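Local structure of RabGDI protein (Plasmodium falciparum 3D7, 3P1W) at residues A[162-167]-A[203-208]; A[380-385]-A[393-398]. The protein probably acts as a Rab GDP-dissociation inhibitor, binding GDP-loaded Rab GTPases and so regulating their cycling between membranes and cytosol. All coordinates share one frame; numbering follows the deposited sequence.

In the fold
The two contacts lie in different parts of the chain and share no helix or strand: their centres are 27 Å apart and their nearest atoms about 15 Å. Contact 1 lies far out, about 25 Å from the centre of the chain, where segments 162-167 and 203-208 meet chiefly at C164; its three touching residues are all buried. Contact 2 is nearer the middle, 16 Å from that centre, and sets the junction of helices 391-394 and 396-400 against strand 378-385 of a mixed sheet. The first is a light sulfur, methyl and ring contact; the second is a broader, buried aliphatic seam that ends at the partly exposed T385 and E394, a glutamate tied to several polar partners.

Contact 1: A[162-167]-A[203-208]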
loop_
_atom_site.group_PDB
_atom_site.type_symbol
_atom_site.label_atom_id
_atom_site.label_comp_id
_atom_site.label_asym_id
_atom_site.label_seq_id
_atom_site.Cartn_x
_atom_site.Cartn_y
_atom_site.Cartn_z
ATOM N N ASN A 162 -30.671 8.706 0.097
ATOM C CA ASN A 162 -31.316 8.538 -1.206
ATOM C C ASN A 162 -30.416 9.086 -2.306
ATOM O O ASN A 162 -30.249 8.463 -3.349
ATOM C CB ASN A 162 -32.682 9.264 -1.272
ATOM C CG ASN A 162 -33.689 8.756 -0.249
ATOM O OD1 ASN A 162 -34.745 8.236 -0.614
ATOM N ND2 ASN A 162 -33.392 8.944 1.039
ATOM N N ARG A 163 -29.843 10.260 -2.061
ATOM C CA ARG A 163 -28.962 10.912 -3.026
ATOM C C ARG A 163 -27.733 10.040 -3.325
ATOM O O ARG A 163 -27.376 9.840 -4.484
ATOM C CB ARG A 163 -28.540 12.303 -2.524
ATOM C CG ARG A 163 -29.713 13.249 -2.320
ATOM C CD ARG A 163 -29.327 14.730 -2.361
ATOM N NE ARG A 163 -28.874 15.261 -1.071
ATOM C CZ ARG A 163 -29.641 15.893 -0.178
ATOM N NH1 ARG A 163 -30.941 16.070 -0.383
ATOM N NH2 ARG A 163 -29.102 16.340 0.955
ATOM N N CYS A 164 -27.107 9.501 -2.279
ATOM C CA CYS A 164 -25.952 8.618 -2.465
ATOM C C CYS A 164 -26.346 7.306 -3.167
ATOM O O CYS A 164 -25.596 6.798 -4.002
ATOM C CB CYS A 164 -25.264 8.322 -1.131
ATOM S SG CYS A 164 -23.564 7.810 -1.352
ATOM N N LYS A 165 -27.542 6.785 -2.869
ATOM C CA LYS A 165 -28.062 5.607 -3.580
ATOM C C LYS A 165 -28.140 5.912 -5.071
ATOM O O LYS A 165 -27.715 5.104 -5.888
ATOM C CB LYS A 165 -29.433 5.154 -3.052
ATOM C CG LYS A 165 -30.089 4.004 -3.884
ATOM C CD LYS A 165 -31.612 3.786 -3.624
ATOM C CE LYS A 165 -32.495 5.026 -3.898
ATOM N NZ LYS A 165 -33.484 4.908 -5.043
ATOM N N ASN A 166 -28.666 7.084 -5.413
ATOM C CA ASN A 166 -28.813 7.495 -6.811
ATOM C C ASN A 166 -27.445 7.623 -7.476
ATOM O O ASN A 166 -27.253 7.220 -8.630
ATOM C CB ASN A 166 -29.585 8.822 -6.920
ATOM C CG ASN A 166 -31.063 8.691 -6.530
ATOM O OD1 ASN A 166 -31.704 7.658 -6.763
ATOM N ND2 ASN A 166 -31.614 9.757 -5.941
ATOM N N PHE A 167 -26.481 8.155 -6.732
ATOM C CA PHE A 167 -25.124 8.284 -7.243
ATOM C C PHE A 167 -24.523 6.914 -7.543
ATOM O O PHE A 167 -23.988 6.691 -8.617
ATOM C CB PHE A 167 -24.256 9.055 -6.252
ATOM C CG PHE A 167 -22.834 9.187 -6.682
ATOM C CD1 PHE A 167 -22.512 9.930 -7.802
ATOM C CD2 PHE A 167 -21.817 8.574 -5.969
ATOM C CE1 PHE A 167 -21.189 10.062 -8.216
ATOM C CE2 PHE A 167 -20.492 8.709 -6.378
ATOM C CZ PHE A 167 -20.192 9.455 -7.512
ATOM N N GLN A 203 -20.652 17.677 1.770
ATOM C CA GLN A 203 -19.212 17.651 1.911
ATOM C C GLN A 203 -18.707 16.359 2.560
ATOM O O GLN A 203 -17.762 15.759 2.064
ATOM C CB GLN A 203 -18.707 18.885 2.683
ATOM C CG GLN A 203 -17.180 18.978 2.818
ATOM C CD GLN A 203 -16.444 18.710 1.500
ATOM O OE1 GLN A 203 -16.860 19.195 0.442
ATOM N NE2 GLN A 203 -15.356 17.931 1.561
ATOM N N LEU A 204 -19.339 15.935 3.652
ATOM C CA LEU A 204 -18.969 14.694 4.322
ATOM C C LEU A 204 -19.116 13.488 3.397
ATOM O O LEU A 204 -18.295 12.562 3.432
ATOM C CB LEU A 204 -19.788 14.516 5.611
ATOM C CG LEU A 204 -19.383 15.453 6.761
ATOM C CD1 LEU A 204 -20.455 15.455 7.882
ATOM C CD2 LEU A 204 -17.992 15.107 7.302
ATOM N N THR A 205 -20.120 13.509 2.520
ATOM C CA THR A 205 -20.274 12.433 1.530
ATOM C C THR A 205 -19.114 12.425 0.549
ATOM O O THR A 205 -18.535 11.370 0.277
ATOM C CB THR A 205 -21.585 12.564 0.750
ATOM O OG1 THR A 205 -22.650 12.690 1.684
ATOM C CG2 THR A 205 -21.824 11.330 -0.142
ATOM N N ILE A 206 -18.790 13.610 0.038
ATOM C CA ILE A 206 -17.651 13.827 -0.854
ATOM C C ILE A 206 -16.356 13.346 -0.186
ATOM O O ILE A 206 -15.517 12.692 -0.821
ATOM C CB ILE A 206 -17.547 15.323 -1.265
ATOM C CG1 ILE A 206 -18.704 15.682 -2.214
ATOM C CG2 ILE A 206 -16.212 15.612 -1.947
ATOM C CD1 ILE A 206 -18.991 17.182 -2.360
ATOM N N ASP A 207 -16.223 13.646 1.101
ATOM C CA ASP A 207 -15.067 13.207 1.873
ATOM C C ASP A 207 -14.834 11.712 1.820
ATOM O O ASP A 207 -13.717 11.285 1.493
ATOM C CB ASP A 207 -15.208 13.615 3.333
ATOM C CG ASP A 207 -15.116 15.099 3.534
ATOM O OD1 ASP A 207 -14.691 15.801 2.589
ATOM O OD2 ASP A 207 -15.492 15.551 4.651
ATOM N N PHE A 208 -15.841 10.899 2.163
ATOM C CA PHE A 208 -15.598 9.446 2.186
ATOM C C PHE A 208 -15.574 8.865 0.780
ATOM O O PHE A 208 -14.846 7.902 0.518
ATOM C CB PHE A 208 -16.541 8.667 3.126
ATOM C CG PHE A 208 -17.911 8.369 2.547
ATOM C CD1 PHE A 208 -18.082 7.353 1.619
ATOM C CD2 PHE A 208 -19.026 9.069 2.983
ATOM C CE1 PHE A 208 -19.345 7.068 1.103
ATOM C CE2 PHE A 208 -20.287 8.787 2.475
ATOM C CZ PHE A 208 -20.444 7.792 1.534
#
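A chi1 of -158° swings SG of C164 away from its own backbone N and out toward helix 203-213. T205 answers with its methyl: at chi1 -52° OG1 lies beside the backbone N, while CG2 takes the place anti to that nitrogen and meets C164 SG at 4.1 Å. The third member is F208, further along the same helix. Its ring reaches across so that CZ comes 4.3 Å from C164 SG, and the sulfur approaches it obliquely. The same ring has T205 O over one face, 3.6 Å above the plane and offset toward the rim.

Each residue type suits its place. The short side chain of C164 spans the 7.9 Å between the CA atoms of C164 and T205, and its sulfur, an apolar atom here, suits a methyl and a ring. A threonine gives an apolar branch to the contact and a hydroxyl to a different partner, since OG1 is hydrogen-bonded to E160 OE1, on the helix that also carries C164. L156 touches all three residues, and A150 also packs on C164. This is a lightly packed helix-helix contact between 158-173 and 203-213, whose F208 also rests on V125 of strand 117-129.

Contact 2: A[380-385]-A[393-398]; sequences AIVSAT and KEIEKP
E394 OE1 is gripped by R357 in a salt bridge through NH2 and by the backbone N of E387, while the other carboxylate oxygen, OE2, is hydrogen-bonded to T388 OG1. Two tethered oxygens should fix the rotation of the carboxylate, and the arginine probably favours its charged form. E394 OE1 also comes 3.6 Å from T385 O, a near approach of two acceptors rather than a bond, which the outside partners would offset.

Away from the carboxylate, the contact is aliphatic. V382 is the hub: with CG1 anti to the backbone N (chi1 178°), that methyl meets I395 CG2 at 3.9 Å and P398 CB at 4.0 Å. The side chains of V382 and P398 cross at about a right angle, those of V382 and I395 obliquely. At chi1 64° I395 holds CG1 between its backbone N and carbonyl carbon, leaving CG2 anti to that carbon, where it also touches A384 CB at 4.0 Å; one methyl thus spans two alternate strand residues. Valine suits the strand as a beta-branched residue, and alanine leaves room for the isoleucine branch. I395 occupies the N-cap position of helix 396-400, and P398 fits that helix's first turn, where a missing N-H costs no bond.

Strand 378-385 runs between strands 320-333 and 361-367, antiparallel to both. The junction of helices 391-394 and 396-400 lies over this part of the sheet, I395 touching C329 and P398 touching I361.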
loop_
_atom_site.group_PDB
_atom_site.type_symbol
_atom_site.label_atom_id
_atom_site.label_comp_id
_atom_site.label_asym_id
_atom_site.label_seq_id
_atom_site.Cartn_x
_atom_site.Cartn_y
_atom_site.Cartn_z
ATOM N N ALA A 380 -2.838 -4.158 14.972
ATOM C CA ALA A 380 -3.310 -2.956 14.288
ATOM C C ALA A 380 -2.096 -2.083 13.998
ATOM O O ALA A 380 -1.302 -1.823 14.892
ATOM C CB ALA A 380 -4.338 -2.181 15.171
ATOM N N ILE A 381 -1.977 -1.643 12.755
ATOM C CA ILE A 381 -0.851 -0.846 12.308
ATOM C C ILE A 381 -1.359 0.518 11.876
ATOM O O ILE A 381 -2.077 0.649 10.883
ATOM C CB ILE A 381 -0.111 -1.535 11.160
ATOM C CG1 ILE A 381 0.207 -2.999 11.539
ATOM C CG2 ILE A 381 1.169 -0.722 10.805
ATOM C CD1 ILE A 381 -0.863 -4.059 11.147
ATOM N N VAL A 382 -0.980 1.526 12.655
ATOM C CA VAL A 382 -1.356 2.913 12.390
ATOM C C VAL A 382 -0.244 3.552 11.587
ATOM O O VAL A 382 0.898 3.465 11.991
ATOM C CB VAL A 382 -1.564 3.683 13.695
ATOM C CG1 VAL A 382 -1.903 5.155 13.401
ATOM C CG2 VAL A 382 -2.673 3.036 14.575
ATOM N N SER A 383 -0.567 4.228 10.478
ATOM C CA SER A 383 0.430 4.865 9.655
ATOM C C SER A 383 0.005 6.287 9.326
ATOM O O SER A 383 -1.192 6.554 9.071
ATOM C CB SER A 383 0.660 4.043 8.365
ATOM O OG SER A 383 -0.572 3.838 7.667
ATOM N N ALA A 384 0.976 7.188 9.337
ATOM C CA ALA A 384 0.752 8.579 9.075
ATOM C C ALA A 384 1.956 9.231 8.430
ATOM O O ALA A 384 3.095 8.814 8.658
ATOM C CB ALA A 384 0.390 9.333 10.388
ATOM N N THR A 385 1.715 10.293 7.673
ATOM C CA THR A 385 2.792 11.182 7.217
ATOM C C THR A 385 3.069 12.166 8.326
ATOM O O THR A 385 2.145 12.755 8.873
ATOM C CB THR A 385 2.438 11.947 5.934
ATOM O OG1 THR A 385 2.003 11.020 4.943
ATOM C CG2 THR A 385 3.697 12.746 5.400
ATOM N N LYS A 393 2.595 12.073 18.967
ATOM C CA LYS A 393 1.397 12.805 19.321
ATOM C C LYS A 393 0.372 12.838 18.152
ATOM O O LYS A 393 -0.835 12.779 18.377
ATOM C CB LYS A 393 1.779 14.234 19.769
ATOM C CG LYS A 393 0.957 14.791 20.895
ATOM C CD LYS A 393 -0.535 14.699 20.626
ATOM N N GLU A 394 0.858 12.904 16.919
ATOM C CA GLU A 394 -0.022 12.925 15.743
ATOM C C GLU A 394 -0.874 11.662 15.621
ATOM O O GLU A 394 -1.911 11.691 14.985
ATOM C CB GLU A 394 0.782 13.118 14.462
ATOM C CG GLU A 394 1.524 14.443 14.386
ATOM C CD GLU A 394 2.355 14.563 13.141
ATOM O OE1 GLU A 394 1.792 14.506 12.038
ATOM O OE2 GLU A 394 3.576 14.775 13.261
ATOM N N ILE A 395 -0.409 10.551 16.172
ATOM C CA ILE A 395 -1.186 9.311 16.118
ATOM C C ILE A 395 -1.925 8.982 17.416
ATOM O O ILE A 395 -2.532 7.920 17.532
ATOM C CB ILE A 395 -0.338 8.121 15.653
ATOM C CG1 ILE A 395 0.784 7.804 16.640
ATOM C CG2 ILE A 395 0.178 8.402 14.235
ATOM C CD1 ILE A 395 1.439 6.418 16.375
ATOM N N GLU A 396 -1.945 9.922 18.349
ATOM C CA GLU A 396 -2.633 9.702 19.631
ATOM C C GLU A 396 -4.116 9.405 19.458
ATOM O O GLU A 396 -4.605 8.394 19.983
ATOM C CB GLU A 396 -2.384 10.894 20.570
ATOM C CG GLU A 396 -3.006 10.793 21.924
ATOM C CD GLU A 396 -2.751 12.055 22.752
ATOM O OE1 GLU A 396 -3.712 12.789 23.006
ATOM O OE2 GLU A 396 -1.587 12.320 23.104
ATOM N N LYS A 397 -4.834 10.225 18.688
ATOM C CA LYS A 397 -6.276 10.014 18.502
ATOM C C LYS A 397 -6.562 8.710 17.750
ATOM O O LYS A 397 -7.408 7.922 18.154
ATOM C CB LYS A 397 -6.944 11.220 17.818
ATOM C CG LYS A 397 -8.409 11.399 18.199
ATOM N N PRO A 398 -5.824 8.438 16.653
ATOM C CA PRO A 398 -6.021 7.140 16.034
ATOM C C PRO A 398 -5.795 5.949 16.965
ATOM O O PRO A 398 -6.541 4.963 16.914
ATOM C CB PRO A 398 -4.981 7.130 14.899
ATOM C CG PRO A 398 -4.788 8.572 14.567
ATOM C CD PRO A 398 -4.970 9.319 15.855
#